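Local coordinates for uncharacterized protein (Bombyx mori, PDB 5AZ1), which binds NADPH in a TIM barrel and, as a member of the aldo/keto reductase family, probably reduces carbonyl compounds, at residues Y255-T260 and F291-D296; V220-P225 and R270-I275; I62-R67 and R283-A288. All blocks are in the same frame, centred on the assembly; numbering follows the deposited sequence.

How the interactions relate
From the N terminus, the first of these segments is I62-R67, at the end of helix 51-64; its partner is R283-A288, so interaction 3 closes the longest loop, with 215 residues between its segments. Nested inside it is interaction 2, where strand 219-223 pairs with strand 273-274 in the barrel wall. Interaction 1 crosses both: Y255-T260 falls between the two segments of interaction 2, and F291-D296 follows the last segment of interaction 3. Interactions 1 and 3 touch where T258 OG1 meets E286 OE2, 2.7 Å apart, whereas interaction 2 stays about 7 Å (nearest atoms) from either. All three have a residue at NADPH, and together they tie barrel strands, outer helices and the loop before helix 297-304.

Interaction 1 of 3, residues Y255-T260 and F291-D296. With NDP (NADPH dihydro-nicotinamide-adenine-dinucleotide phosphate), chain J.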
# COMPACT_ATOMS: atom_id res chain seq x y z
N TYR A 255 -24.91 3.97 11.22
CA TYR A 255 -23.81 4.20 12.21
C TYR A 255 -23.32 5.64 12.18
O TYR A 255 -22.49 6.01 13.00
CB TYR A 255 -22.63 3.25 11.96
CG TYR A 255 -23.01 1.79 11.98
CD1 TYR A 255 -23.10 1.10 13.16
CD2 TYR A 255 -23.30 1.14 10.81
CE1 TYR A 255 -23.44 -0.26 13.17
CE2 TYR A 255 -23.65 -0.20 10.80
CZ TYR A 255 -23.70 -0.90 11.98
OH TYR A 255 -24.03 -2.25 11.94
N GLY A 256 -23.84 6.44 11.26
CA GLY A 256 -23.58 7.87 11.26
C GLY A 256 -22.31 8.20 10.52
O GLY A 256 -21.50 8.96 11.00
N LYS A 257 -22.15 7.63 9.34
CA LYS A 257 -20.89 7.64 8.62
C LYS A 257 -21.17 7.81 7.18
O LYS A 257 -22.21 7.39 6.71
CB LYS A 257 -20.16 6.27 8.80
CG LYS A 257 -19.70 5.93 10.21
CD LYS A 257 -18.65 6.94 10.69
CE LYS A 257 -18.37 6.80 12.16
NZ LYS A 257 -17.15 7.55 12.53
N THR A 258 -20.21 8.33 6.45
CA THR A 258 -20.26 8.31 5.01
C THR A 258 -19.95 6.92 4.41
O THR A 258 -19.59 5.96 5.10
CB THR A 258 -19.23 9.30 4.45
OG1 THR A 258 -17.91 8.89 4.84
CG2 THR A 258 -19.49 10.74 4.99
N VAL A 259 -20.05 6.86 3.10
CA VAL A 259 -19.94 5.63 2.37
C VAL A 259 -18.48 5.20 2.32
O VAL A 259 -18.18 4.04 2.51
CB VAL A 259 -20.57 5.77 0.97
CG1 VAL A 259 -20.19 4.63 0.04
CG2 VAL A 259 -22.09 5.83 1.08
N THR A 260 -17.60 6.15 2.05
CA THR A 260 -16.17 5.89 2.11
C THR A 260 -15.77 5.46 3.52
O THR A 260 -14.95 4.57 3.69
CB THR A 260 -15.31 7.08 1.63
OG1 THR A 260 -15.71 8.24 2.31
CG2 THR A 260 -15.49 7.26 0.18
N PHE A 291 -12.84 4.52 13.37
CA PHE A 291 -12.43 3.57 14.41
C PHE A 291 -13.42 3.45 15.57
O PHE A 291 -13.21 2.65 16.48
CB PHE A 291 -11.03 3.97 14.90
CG PHE A 291 -10.04 4.00 13.78
CD1 PHE A 291 -9.67 2.81 13.14
CD2 PHE A 291 -9.55 5.21 13.28
CE1 PHE A 291 -8.78 2.82 12.09
CE2 PHE A 291 -8.67 5.23 12.21
CZ PHE A 291 -8.29 4.04 11.60
N ASP A 292 -14.52 4.20 15.50
CA ASP A 292 -15.49 4.28 16.59
C ASP A 292 -16.84 3.57 16.30
O ASP A 292 -17.86 3.90 16.89
CB ASP A 292 -15.71 5.76 16.94
CG ASP A 292 -16.22 6.58 15.79
OD1 ASP A 292 -16.35 6.07 14.65
OD2 ASP A 292 -16.47 7.77 16.01
N PHE A 293 -16.85 2.59 15.41
CA PHE A 293 -18.10 1.87 15.17
C PHE A 293 -17.82 0.42 14.81
O PHE A 293 -16.83 0.12 14.15
CB PHE A 293 -18.96 2.61 14.12
CG PHE A 293 -18.44 2.55 12.71
CD1 PHE A 293 -17.35 3.31 12.31
CD2 PHE A 293 -19.11 1.81 11.72
CE1 PHE A 293 -16.91 3.30 10.98
CE2 PHE A 293 -18.66 1.77 10.41
CZ PHE A 293 -17.54 2.50 10.04
N GLN A 294 -18.68 -0.46 15.31
CA GLN A 294 -18.65 -1.89 15.05
C GLN A 294 -19.78 -2.18 14.07
O GLN A 294 -20.93 -1.83 14.36
CB GLN A 294 -18.86 -2.64 16.36
CG GLN A 294 -18.47 -4.12 16.32
CD GLN A 294 -16.97 -4.34 16.10
OE1 GLN A 294 -16.15 -3.44 16.32
NE2 GLN A 294 -16.61 -5.52 15.63
N LEU A 295 -19.46 -2.73 12.89
CA LEU A 295 -20.49 -3.12 11.92
C LEU A 295 -21.04 -4.43 12.40
O LEU A 295 -20.26 -5.30 12.84
CB LEU A 295 -19.92 -3.31 10.53
CG LEU A 295 -19.55 -2.04 9.81
CD1 LEU A 295 -18.42 -2.29 8.84
CD2 LEU A 295 -20.74 -1.41 9.07
N ASP A 296 -22.37 -4.59 12.35
CA ASP A 296 -22.96 -5.82 12.92
C ASP A 296 -23.02 -6.92 11.83
O ASP A 296 -22.66 -6.68 10.65
CB ASP A 296 -24.31 -5.52 13.64
CG ASP A 296 -25.43 -5.12 12.68
OD1 ASP A 296 -25.42 -5.50 11.47
OD2 ASP A 296 -26.31 -4.40 13.17
PA NDP J . -7.47 4.84 -3.54
O1A NDP J . -8.43 3.65 -3.48
O2A NDP J . -6.80 5.38 -2.32
O5B NDP J . -8.39 6.06 -4.11
C5B NDP J . -7.83 7.27 -4.60
C4B NDP J . -8.95 8.22 -5.03
O4B NDP J . -9.97 8.32 -4.02
C3B NDP J . -8.42 9.64 -5.30
O3B NDP J . -8.72 10.00 -6.64
C2B NDP J . -9.09 10.52 -4.24
O2B NDP J . -9.40 11.85 -4.66
C1B NDP J . -10.32 9.71 -3.85
N9A NDP J . -10.69 9.81 -2.45
C8A NDP J . -9.90 9.58 -1.38
N7A NDP J . -10.58 9.71 -0.23
C5A NDP J . -11.86 9.98 -0.58
C6A NDP J . -13.09 10.23 0.17
N6A NDP J . -13.02 10.18 1.53
N1A NDP J . -14.22 10.51 -0.57
C2A NDP J . -14.22 10.55 -1.93
N3A NDP J . -13.13 10.32 -2.68
C4A NDP J . -11.94 10.04 -2.05
O3 NDP J . -6.48 4.58 -4.78
PN NDP J . -4.89 4.41 -4.73
O1N NDP J . -4.60 3.20 -5.56
O2N NDP J . -4.21 5.74 -5.06
O5D NDP J . -4.63 4.20 -3.13
C5D NDP J . -3.57 3.45 -2.68
C4D NDP J . -2.23 4.05 -2.30
O4D NDP J . -1.58 2.78 -2.05
C3D NDP J . -1.26 4.75 -3.25
O3D NDP J . -1.18 6.13 -2.99
C2D NDP J . 0.07 4.08 -2.89
O2D NDP J . 0.56 4.65 -1.66
C1D NDP J . -0.35 2.61 -2.74
N1N NDP J . -0.44 1.70 -3.98
C2N NDP J . 0.40 0.62 -4.00
C3N NDP J . 0.48 -0.30 -5.06
C7N NDP J . 1.43 -1.48 -4.98
O7N NDP J . 1.66 -2.07 -6.04
N7N NDP J . 2.02 -1.86 -3.79
C4N NDP J . -0.36 -0.09 -6.32
C5N NDP J . -1.25 1.08 -6.20
C6N NDP J . -1.25 1.90 -5.07
P2B NDP J . -8.44 13.14 -4.37
O1X NDP J . -6.97 12.68 -4.38
O2X NDP J . -8.68 13.93 -5.63
O3X NDP J . -8.96 13.56 -3.02
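The backbones of Y255-T260 and F291-D296 approach each other most closely at Y255 and F293, whose CA atoms are 6.8 Å apart. In this TIM-barrel protein of the aldo/keto reductase family, the contact joins the turn between helices 246-255 and 259-269 to the loop that leads into helix 297-304. G256 leaves the first helix with positive phi, a conformation that favours glycine, and T258 caps the next one. Y255 lays its side chain along the other segment. Its CB meets F293 CD2 at 3.8 Å, and the two rings sit obliquely, with planes 42° apart. Farther out, Y255 CE2 packs on L295 CD2 at 3.6 Å; L295 in turn reaches I251 and V300 in the flanking helices. At the end of the ring, Y255 OH accepts the backbone N-H of D296 (D296 N to Y255 OH 2.9 Å, 154° at the hydrogen), and the same hydroxyl is hydrogen-bonded to D299 OD2. D296 itself is the N-cap of helix 297-304: OD1 takes the N-H of D299, while OD2 forms a salt bridge with K254. Two bonds thus tie the tyrosine hydroxyl to the start of that helix. K257 crosses F293 from the other end of the turn. With CG anti to the carbonyl carbon (chi1 -66°), K257 lays CG over the middle of the F293 ring in a CH-pi contact, 4.0 Å from the centroid; a bend at chi2 then lets CD and CE follow the ring toward D292. The aliphatic part of the lysine therefore rests on the aromatic face while its charge is met beyond it. K257 NZ also bonds to the carbonyl O of S289, and its salt bridge runs to D292 OD1 at 2.7 Å, on the syn lone pair of that oxygen.

Interaction 2 of 3, residues V220-P225 and R270-I275. With NDP (NADPH dihydro-nicotinamide-adenine-dinucleotide phosphate), chain J.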
# COMPACT_ATOMS: atom_id res chain seq x y z
N VAL A 220 -1.80 -7.68 6.56
CA VAL A 220 -2.26 -7.30 5.26
C VAL A 220 -2.47 -5.77 5.21
O VAL A 220 -3.12 -5.17 6.10
CB VAL A 220 -3.52 -8.07 4.88
CG1 VAL A 220 -4.06 -7.65 3.54
CG2 VAL A 220 -3.24 -9.55 4.81
N VAL A 221 -1.93 -5.15 4.16
CA VAL A 221 -2.08 -3.72 3.97
C VAL A 221 -2.76 -3.54 2.63
O VAL A 221 -2.24 -4.02 1.64
CB VAL A 221 -0.72 -3.01 4.01
CG1 VAL A 221 -0.86 -1.53 3.56
CG2 VAL A 221 -0.10 -3.12 5.40
N ALA A 222 -3.90 -2.86 2.62
CA ALA A 222 -4.73 -2.73 1.44
C ALA A 222 -4.37 -1.47 0.70
O ALA A 222 -4.58 -0.39 1.25
CB ALA A 222 -6.21 -2.64 1.85
N TYR A 223 -3.86 -1.59 -0.52
CA TYR A 223 -3.91 -0.48 -1.45
C TYR A 223 -5.14 -0.49 -2.30
O TYR A 223 -5.78 -1.50 -2.40
CB TYR A 223 -2.67 -0.44 -2.31
CG TYR A 223 -2.44 -1.45 -3.43
CD1 TYR A 223 -3.13 -1.35 -4.66
CD2 TYR A 223 -1.46 -2.41 -3.34
CE1 TYR A 223 -2.86 -2.21 -5.70
CE2 TYR A 223 -1.19 -3.26 -4.37
CZ TYR A 223 -1.87 -3.16 -5.56
OH TYR A 223 -1.54 -3.99 -6.64
N SER A 224 -5.39 0.64 -2.99
CA SER A 224 -6.67 0.88 -3.71
C SER A 224 -7.88 0.40 -2.91
O SER A 224 -8.73 -0.31 -3.42
CB SER A 224 -6.70 0.25 -5.09
OG SER A 224 -5.58 0.67 -5.91
N PRO A 225 -7.97 0.84 -1.68
CA PRO A 225 -9.06 0.40 -0.81
C PRO A 225 -10.46 0.85 -1.22
O PRO A 225 -11.43 0.31 -0.70
CB PRO A 225 -8.65 0.96 0.56
CG PRO A 225 -7.89 2.21 0.20
CD PRO A 225 -7.13 1.88 -1.04
N ARG A 270 -11.94 -6.12 9.32
CA ARG A 270 -11.27 -7.34 8.91
C ARG A 270 -9.82 -7.46 9.42
O ARG A 270 -9.15 -8.44 9.10
CB ARG A 270 -11.28 -7.45 7.40
CG ARG A 270 -12.67 -7.47 6.77
CD ARG A 270 -12.57 -7.74 5.25
NE ARG A 270 -11.85 -8.99 4.88
CZ ARG A 270 -11.35 -9.25 3.67
NH1 ARG A 270 -11.41 -8.35 2.69
NH2 ARG A 270 -10.68 -10.37 3.47
N GLY A 271 -9.32 -6.51 10.22
CA GLY A 271 -7.89 -6.51 10.63
C GLY A 271 -6.88 -6.15 9.53
O GLY A 271 -5.71 -6.54 9.59
N ILE A 272 -7.34 -5.42 8.53
CA ILE A 272 -6.56 -5.01 7.38
C ILE A 272 -6.26 -3.51 7.47
O ILE A 272 -7.17 -2.70 7.75
CB ILE A 272 -7.37 -5.29 6.07
CG1 ILE A 272 -7.54 -6.79 5.93
CG2 ILE A 272 -6.66 -4.75 4.86
CD1 ILE A 272 -8.49 -7.23 4.80
N VAL A 273 -4.98 -3.17 7.27
CA VAL A 273 -4.48 -1.81 7.27
C VAL A 273 -4.88 -1.23 5.91
O VAL A 273 -4.75 -1.91 4.93
CB VAL A 273 -2.94 -1.78 7.36
CG1 VAL A 273 -2.38 -0.33 7.18
CG2 VAL A 273 -2.44 -2.43 8.67
N SER A 274 -5.39 0.01 5.88
CA SER A 274 -5.64 0.78 4.65
C SER A 274 -4.69 1.93 4.40
O SER A 274 -4.36 2.65 5.34
CB SER A 274 -7.00 1.45 4.71
OG SER A 274 -7.89 0.42 4.42
N ILE A 275 -4.38 2.14 3.13
CA ILE A 275 -3.60 3.24 2.66
C ILE A 275 -4.34 3.99 1.52
O ILE A 275 -3.92 4.08 0.37
CB ILE A 275 -2.12 2.83 2.32
CG1 ILE A 275 -2.02 1.78 1.27
CG2 ILE A 275 -1.36 2.27 3.55
CD1 ILE A 275 -0.56 1.45 0.93
PA NDP J . -7.47 4.84 -3.54
O1A NDP J . -8.43 3.65 -3.48
O2A NDP J . -6.80 5.38 -2.32
O5B NDP J . -8.39 6.06 -4.11
C5B NDP J . -7.83 7.27 -4.60
C4B NDP J . -8.95 8.22 -5.03
O4B NDP J . -9.97 8.32 -4.02
C3B NDP J . -8.42 9.64 -5.30
O3B NDP J . -8.72 10.00 -6.64
C2B NDP J . -9.09 10.52 -4.24
O2B NDP J . -9.40 11.85 -4.66
C1B NDP J . -10.32 9.71 -3.85
N9A NDP J . -10.69 9.81 -2.45
C8A NDP J . -9.90 9.58 -1.38
N7A NDP J . -10.58 9.71 -0.23
C5A NDP J . -11.86 9.98 -0.58
C6A NDP J . -13.09 10.23 0.17
N6A NDP J . -13.02 10.18 1.53
N1A NDP J . -14.22 10.51 -0.57
C2A NDP J . -14.22 10.55 -1.93
N3A NDP J . -13.13 10.32 -2.68
C4A NDP J . -11.94 10.04 -2.05
O3 NDP J . -6.48 4.58 -4.78
PN NDP J . -4.89 4.41 -4.73
O1N NDP J . -4.60 3.20 -5.56
O2N NDP J . -4.21 5.74 -5.06
O5D NDP J . -4.63 4.20 -3.13
C5D NDP J . -3.57 3.45 -2.68
C4D NDP J . -2.23 4.05 -2.30
O4D NDP J . -1.58 2.78 -2.05
C3D NDP J . -1.26 4.75 -3.25
O3D NDP J . -1.18 6.13 -2.99
C2D NDP J . 0.07 4.08 -2.89
O2D NDP J . 0.56 4.65 -1.66
C1D NDP J . -0.35 2.61 -2.74
N1N NDP J . -0.44 1.70 -3.98
C2N NDP J . 0.40 0.62 -4.00
C3N NDP J . 0.48 -0.30 -5.06
C7N NDP J . 1.43 -1.48 -4.98
O7N NDP J . 1.66 -2.07 -6.04
N7N NDP J . 2.02 -1.86 -3.79
C4N NDP J . -0.36 -0.09 -6.32
C5N NDP J . -1.25 1.08 -6.20
C6N NDP J . -1.25 1.90 -5.07
P2B NDP J . -8.44 13.14 -4.37
O1X NDP J . -6.97 12.68 -4.38
O2X NDP J . -8.68 13.93 -5.63
O3X NDP J . -8.96 13.56 -3.02
O HOH W 1 -3.78 -8.18 8.65
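V221 pairs with V273 and A222 with S274 in parallel register, two neighbouring strands of the TIM barrel. V273 N gives its hydrogen to V220 O, A222 N to V273 O and I275 N to A222 O, the last at 3.2 Å. V221 CG2 lies beside V273 CB at 3.7 Å, on the face where V221 and V273 project; on the other, A222 CB packs against I272 CG2. At the C-terminal end of its strand, Y223 turns from the sheet to the cofactor. Its CG sits between the backbone N and the carbonyl carbon (chi1 73°), which swings the ring under the nicotinamide. Y223 CB is 3.4 Å from O4D of the NADPH ribose; CG and CD2 lie beneath C3N, CD1 and CE1 reach C5N and C4N, and CE2 comes to 3.2 Å from C7N of the carboxamide. C3N stands over the centre of the ring. The tip, OH, is hydrogen-bonded to N176 OD1, which fixes the ring's far end. A leucine in its place would probably leave the nicotinamide without its flat support and N176 without this partner. Next along, S224 OG donates to NADPH O1N at 2.7 Å, and I275 CD1 touches the ribose O4D at 3.4 Å. Strand 219-223 is flanked on its other edge by strand 195-199, S274 bonds on to A19 and G21, and helices 207-215 and 259-269 pack outside, against V220 and I272 and against S274 and P225.

Interaction 3 of 3, residues I62-R67 and R283-A288; sequences IDIGYR and RVLENA. With NDP (NADPH dihydro-nicotinamide-adenine-dinucleotide phosphate), chain J; ACT (acetate ion), chain G.
The hydroxyl of Y66 is held by two partners: it donates to V284 O (Y66 OH to V284 O 2.6 Å), and a water donates to it. The bond to V284 O lies in the carbonyl plane, on a lone pair, and meets the tyrosine at the edge of its ring. That water also accepts from N287 ND2, 3.1 Å from the water oxygen, so the tyrosine and the asparagine are linked through one molecule. Below the hydroxyl the ring is apolar: Y66 CE1 packs on V284 CG1 at 3.5 Å and on A288 CB at 3.7 Å. I64, two residues earlier in the last turn of helix 51-64, extends the patch. A chi1 of 65° sets its CG1 between the backbone N and the carbonyl carbon, from where CD1 reaches V284 CG1 and, at 3.9 Å, L285 CD1, the I64 and L285 side chains crossing at about a right angle. Between I64 and Y66, G65 ends the helix in a Schellman motif. On the far side of this turn R67 folds back: NH1 bonds to I62 O and Y66 O, while NE and NH2 grip both oxygens of an acetate ion, probably from the crystallisation liquor. Helix 281-287 turns its other flank to NADPH. N287 reads the adenine edge with both amide atoms, OD1 accepting from N6A at 2.8 Å and ND2 donating to N7A. The extended chain of R283 runs across the adenine, CG near C6A and CD near C5A, puts a guanidinium face against N3A, and from NH1 donates to the 2'-phosphate oxygen O3X at 2.8 Å. NADH lacks that phosphate, so this grip is consistent with a preference for NADPH; R283 and N287 form part of the adenine end of the cofactor site, as in other NADPH-dependent aldo/keto reductases.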
# COMPACT_ATOMS: atom_id res chain seq x y z
N ILE A 62 -0.36 14.96 9.16
CA ILE A 62 0.48 14.83 10.34
C ILE A 62 -0.01 15.70 11.50
O ILE A 62 -0.04 15.25 12.67
CB ILE A 62 1.98 15.08 10.00
CG1 ILE A 62 2.48 13.94 9.11
CG2 ILE A 62 2.82 15.06 11.26
CD1 ILE A 62 3.66 14.23 8.22
N ASP A 63 -0.42 16.94 11.20
CA ASP A 63 -0.98 17.84 12.27
C ASP A 63 -2.15 17.17 12.97
O ASP A 63 -2.21 17.15 14.20
CB ASP A 63 -1.43 19.19 11.70
CG ASP A 63 -0.26 20.07 11.24
OD1 ASP A 63 0.87 19.94 11.76
OD2 ASP A 63 -0.45 20.90 10.33
N ILE A 64 -3.08 16.57 12.22
CA ILE A 64 -4.24 15.95 12.96
C ILE A 64 -4.01 14.60 13.61
O ILE A 64 -4.86 14.19 14.40
CB ILE A 64 -5.54 15.87 12.15
CG1 ILE A 64 -5.40 14.92 10.95
CG2 ILE A 64 -5.95 17.29 11.72
CD1 ILE A 64 -6.67 14.73 10.16
N GLY A 65 -2.89 13.91 13.30
CA GLY A 65 -2.58 12.62 13.96
C GLY A 65 -2.24 11.41 13.07
O GLY A 65 -2.04 10.34 13.58
N TYR A 66 -2.15 11.58 11.77
CA TYR A 66 -1.58 10.54 10.93
C TYR A 66 -0.06 10.43 11.21
O TYR A 66 0.68 11.44 11.35
CB TYR A 66 -1.73 10.85 9.47
CG TYR A 66 -3.08 10.60 8.80
CD1 TYR A 66 -4.23 11.31 9.16
CD2 TYR A 66 -3.19 9.70 7.75
CE1 TYR A 66 -5.42 11.14 8.43
CE2 TYR A 66 -4.37 9.51 7.07
CZ TYR A 66 -5.49 10.23 7.40
OH TYR A 66 -6.68 10.01 6.66
N ARG A 67 0.38 9.18 11.32
CA ARG A 67 1.76 8.84 11.45
C ARG A 67 2.35 7.91 10.37
O ARG A 67 3.59 7.82 10.23
CB ARG A 67 1.93 8.21 12.80
CG ARG A 67 1.50 9.11 13.96
CD ARG A 67 2.47 10.29 14.16
NE ARG A 67 2.03 11.18 15.21
CZ ARG A 67 1.31 12.29 15.02
NH1 ARG A 67 0.89 12.71 13.83
NH2 ARG A 67 0.98 12.99 16.07
N ARG A 283 -11.08 15.01 3.09
CA ARG A 283 -10.97 13.55 2.93
C ARG A 283 -9.93 12.94 3.85
O ARG A 283 -10.16 11.87 4.43
CB ARG A 283 -10.71 13.26 1.48
CG ARG A 283 -11.98 13.56 0.66
CD ARG A 283 -11.69 13.53 -0.83
NE ARG A 283 -12.87 13.66 -1.68
CZ ARG A 283 -12.81 13.74 -3.01
NH1 ARG A 283 -11.65 13.70 -3.65
NH2 ARG A 283 -13.93 13.84 -3.73
N VAL A 284 -8.81 13.64 4.03
CA VAL A 284 -7.83 13.24 5.02
C VAL A 284 -8.50 13.08 6.35
O VAL A 284 -8.31 12.05 7.03
CB VAL A 284 -6.64 14.21 5.13
CG1 VAL A 284 -5.70 13.86 6.25
CG2 VAL A 284 -5.85 14.20 3.84
N LEU A 285 -9.27 14.07 6.74
CA LEU A 285 -9.94 14.05 8.07
C LEU A 285 -11.05 12.97 8.17
O LEU A 285 -11.16 12.21 9.17
CB LEU A 285 -10.56 15.43 8.33
CG LEU A 285 -11.34 15.60 9.62
CD1 LEU A 285 -10.52 15.20 10.84
CD2 LEU A 285 -11.86 17.03 9.70
N GLU A 286 -11.87 12.95 7.13
CA GLU A 286 -13.00 11.99 6.98
C GLU A 286 -12.48 10.52 7.03
O GLU A 286 -12.88 9.74 7.92
CB GLU A 286 -13.74 12.29 5.66
CG GLU A 286 -15.02 11.47 5.41
CD GLU A 286 -15.52 11.55 3.97
OE1 GLU A 286 -15.15 12.48 3.23
OE2 GLU A 286 -16.28 10.68 3.55
N ASN A 287 -11.53 10.20 6.14
CA ASN A 287 -10.85 8.87 6.13
C ASN A 287 -10.33 8.40 7.47
O ASN A 287 -10.33 7.20 7.73
CB ASN A 287 -9.75 8.79 5.09
CG ASN A 287 -10.27 9.04 3.71
OD1 ASN A 287 -11.48 9.03 3.53
ND2 ASN A 287 -9.39 9.31 2.75
N ALA A 288 -9.98 9.31 8.37
CA ALA A 288 -9.48 8.89 9.69
C ALA A 288 -10.51 8.70 10.77
O ALA A 288 -10.18 8.20 11.86
CB ALA A 288 -8.41 9.85 10.18
PA NDP J . -7.47 4.84 -3.54
O1A NDP J . -8.43 3.65 -3.48
O2A NDP J . -6.80 5.38 -2.32
O5B NDP J . -8.39 6.06 -4.11
C5B NDP J . -7.83 7.27 -4.60
C4B NDP J . -8.95 8.22 -5.03
O4B NDP J . -9.97 8.32 -4.02
C3B NDP J . -8.42 9.64 -5.30
O3B NDP J . -8.72 10.00 -6.64
C2B NDP J . -9.09 10.52 -4.24
O2B NDP J . -9.40 11.85 -4.66
C1B NDP J . -10.32 9.71 -3.85
N9A NDP J . -10.69 9.81 -2.45
C8A NDP J . -9.90 9.58 -1.38
N7A NDP J . -10.58 9.71 -0.23
C5A NDP J . -11.86 9.98 -0.58
C6A NDP J . -13.09 10.23 0.17
N6A NDP J . -13.02 10.18 1.53
N1A NDP J . -14.22 10.51 -0.57
C2A NDP J . -14.22 10.55 -1.93
N3A NDP J . -13.13 10.32 -2.68
C4A NDP J . -11.94 10.04 -2.05
O3 NDP J . -6.48 4.58 -4.78
PN NDP J . -4.89 4.41 -4.73
O1N NDP J . -4.60 3.20 -5.56
O2N NDP J . -4.21 5.74 -5.06
O5D NDP J . -4.63 4.20 -3.13
C5D NDP J . -3.57 3.45 -2.68
C4D NDP J . -2.23 4.05 -2.30
O4D NDP J . -1.58 2.78 -2.05
C3D NDP J . -1.26 4.75 -3.25
O3D NDP J . -1.18 6.13 -2.99
C2D NDP J . 0.07 4.08 -2.89
O2D NDP J . 0.56 4.65 -1.66
C1D NDP J . -0.35 2.61 -2.74
N1N NDP J . -0.44 1.70 -3.98
C2N NDP J . 0.40 0.62 -4.00
C3N NDP J . 0.48 -0.30 -5.06
C7N NDP J . 1.43 -1.48 -4.98
O7N NDP J . 1.66 -2.07 -6.04
N7N NDP J . 2.02 -1.86 -3.79
C4N NDP J . -0.36 -0.09 -6.32
C5N NDP J . -1.25 1.08 -6.20
C6N NDP J . -1.25 1.90 -5.07
P2B NDP J . -8.44 13.14 -4.37
O1X NDP J . -6.97 12.68 -4.38
O2X NDP J . -8.68 13.93 -5.63
O3X NDP J . -8.96 13.56 -3.02
C ACT G . 2.59 10.93 18.75
O ACT G . 2.50 10.03 17.87
OXT ACT G . 2.43 12.13 18.47
CH3 ACT G . 2.92 10.60 20.17
O HOH W 2 -6.63 9.93 4.11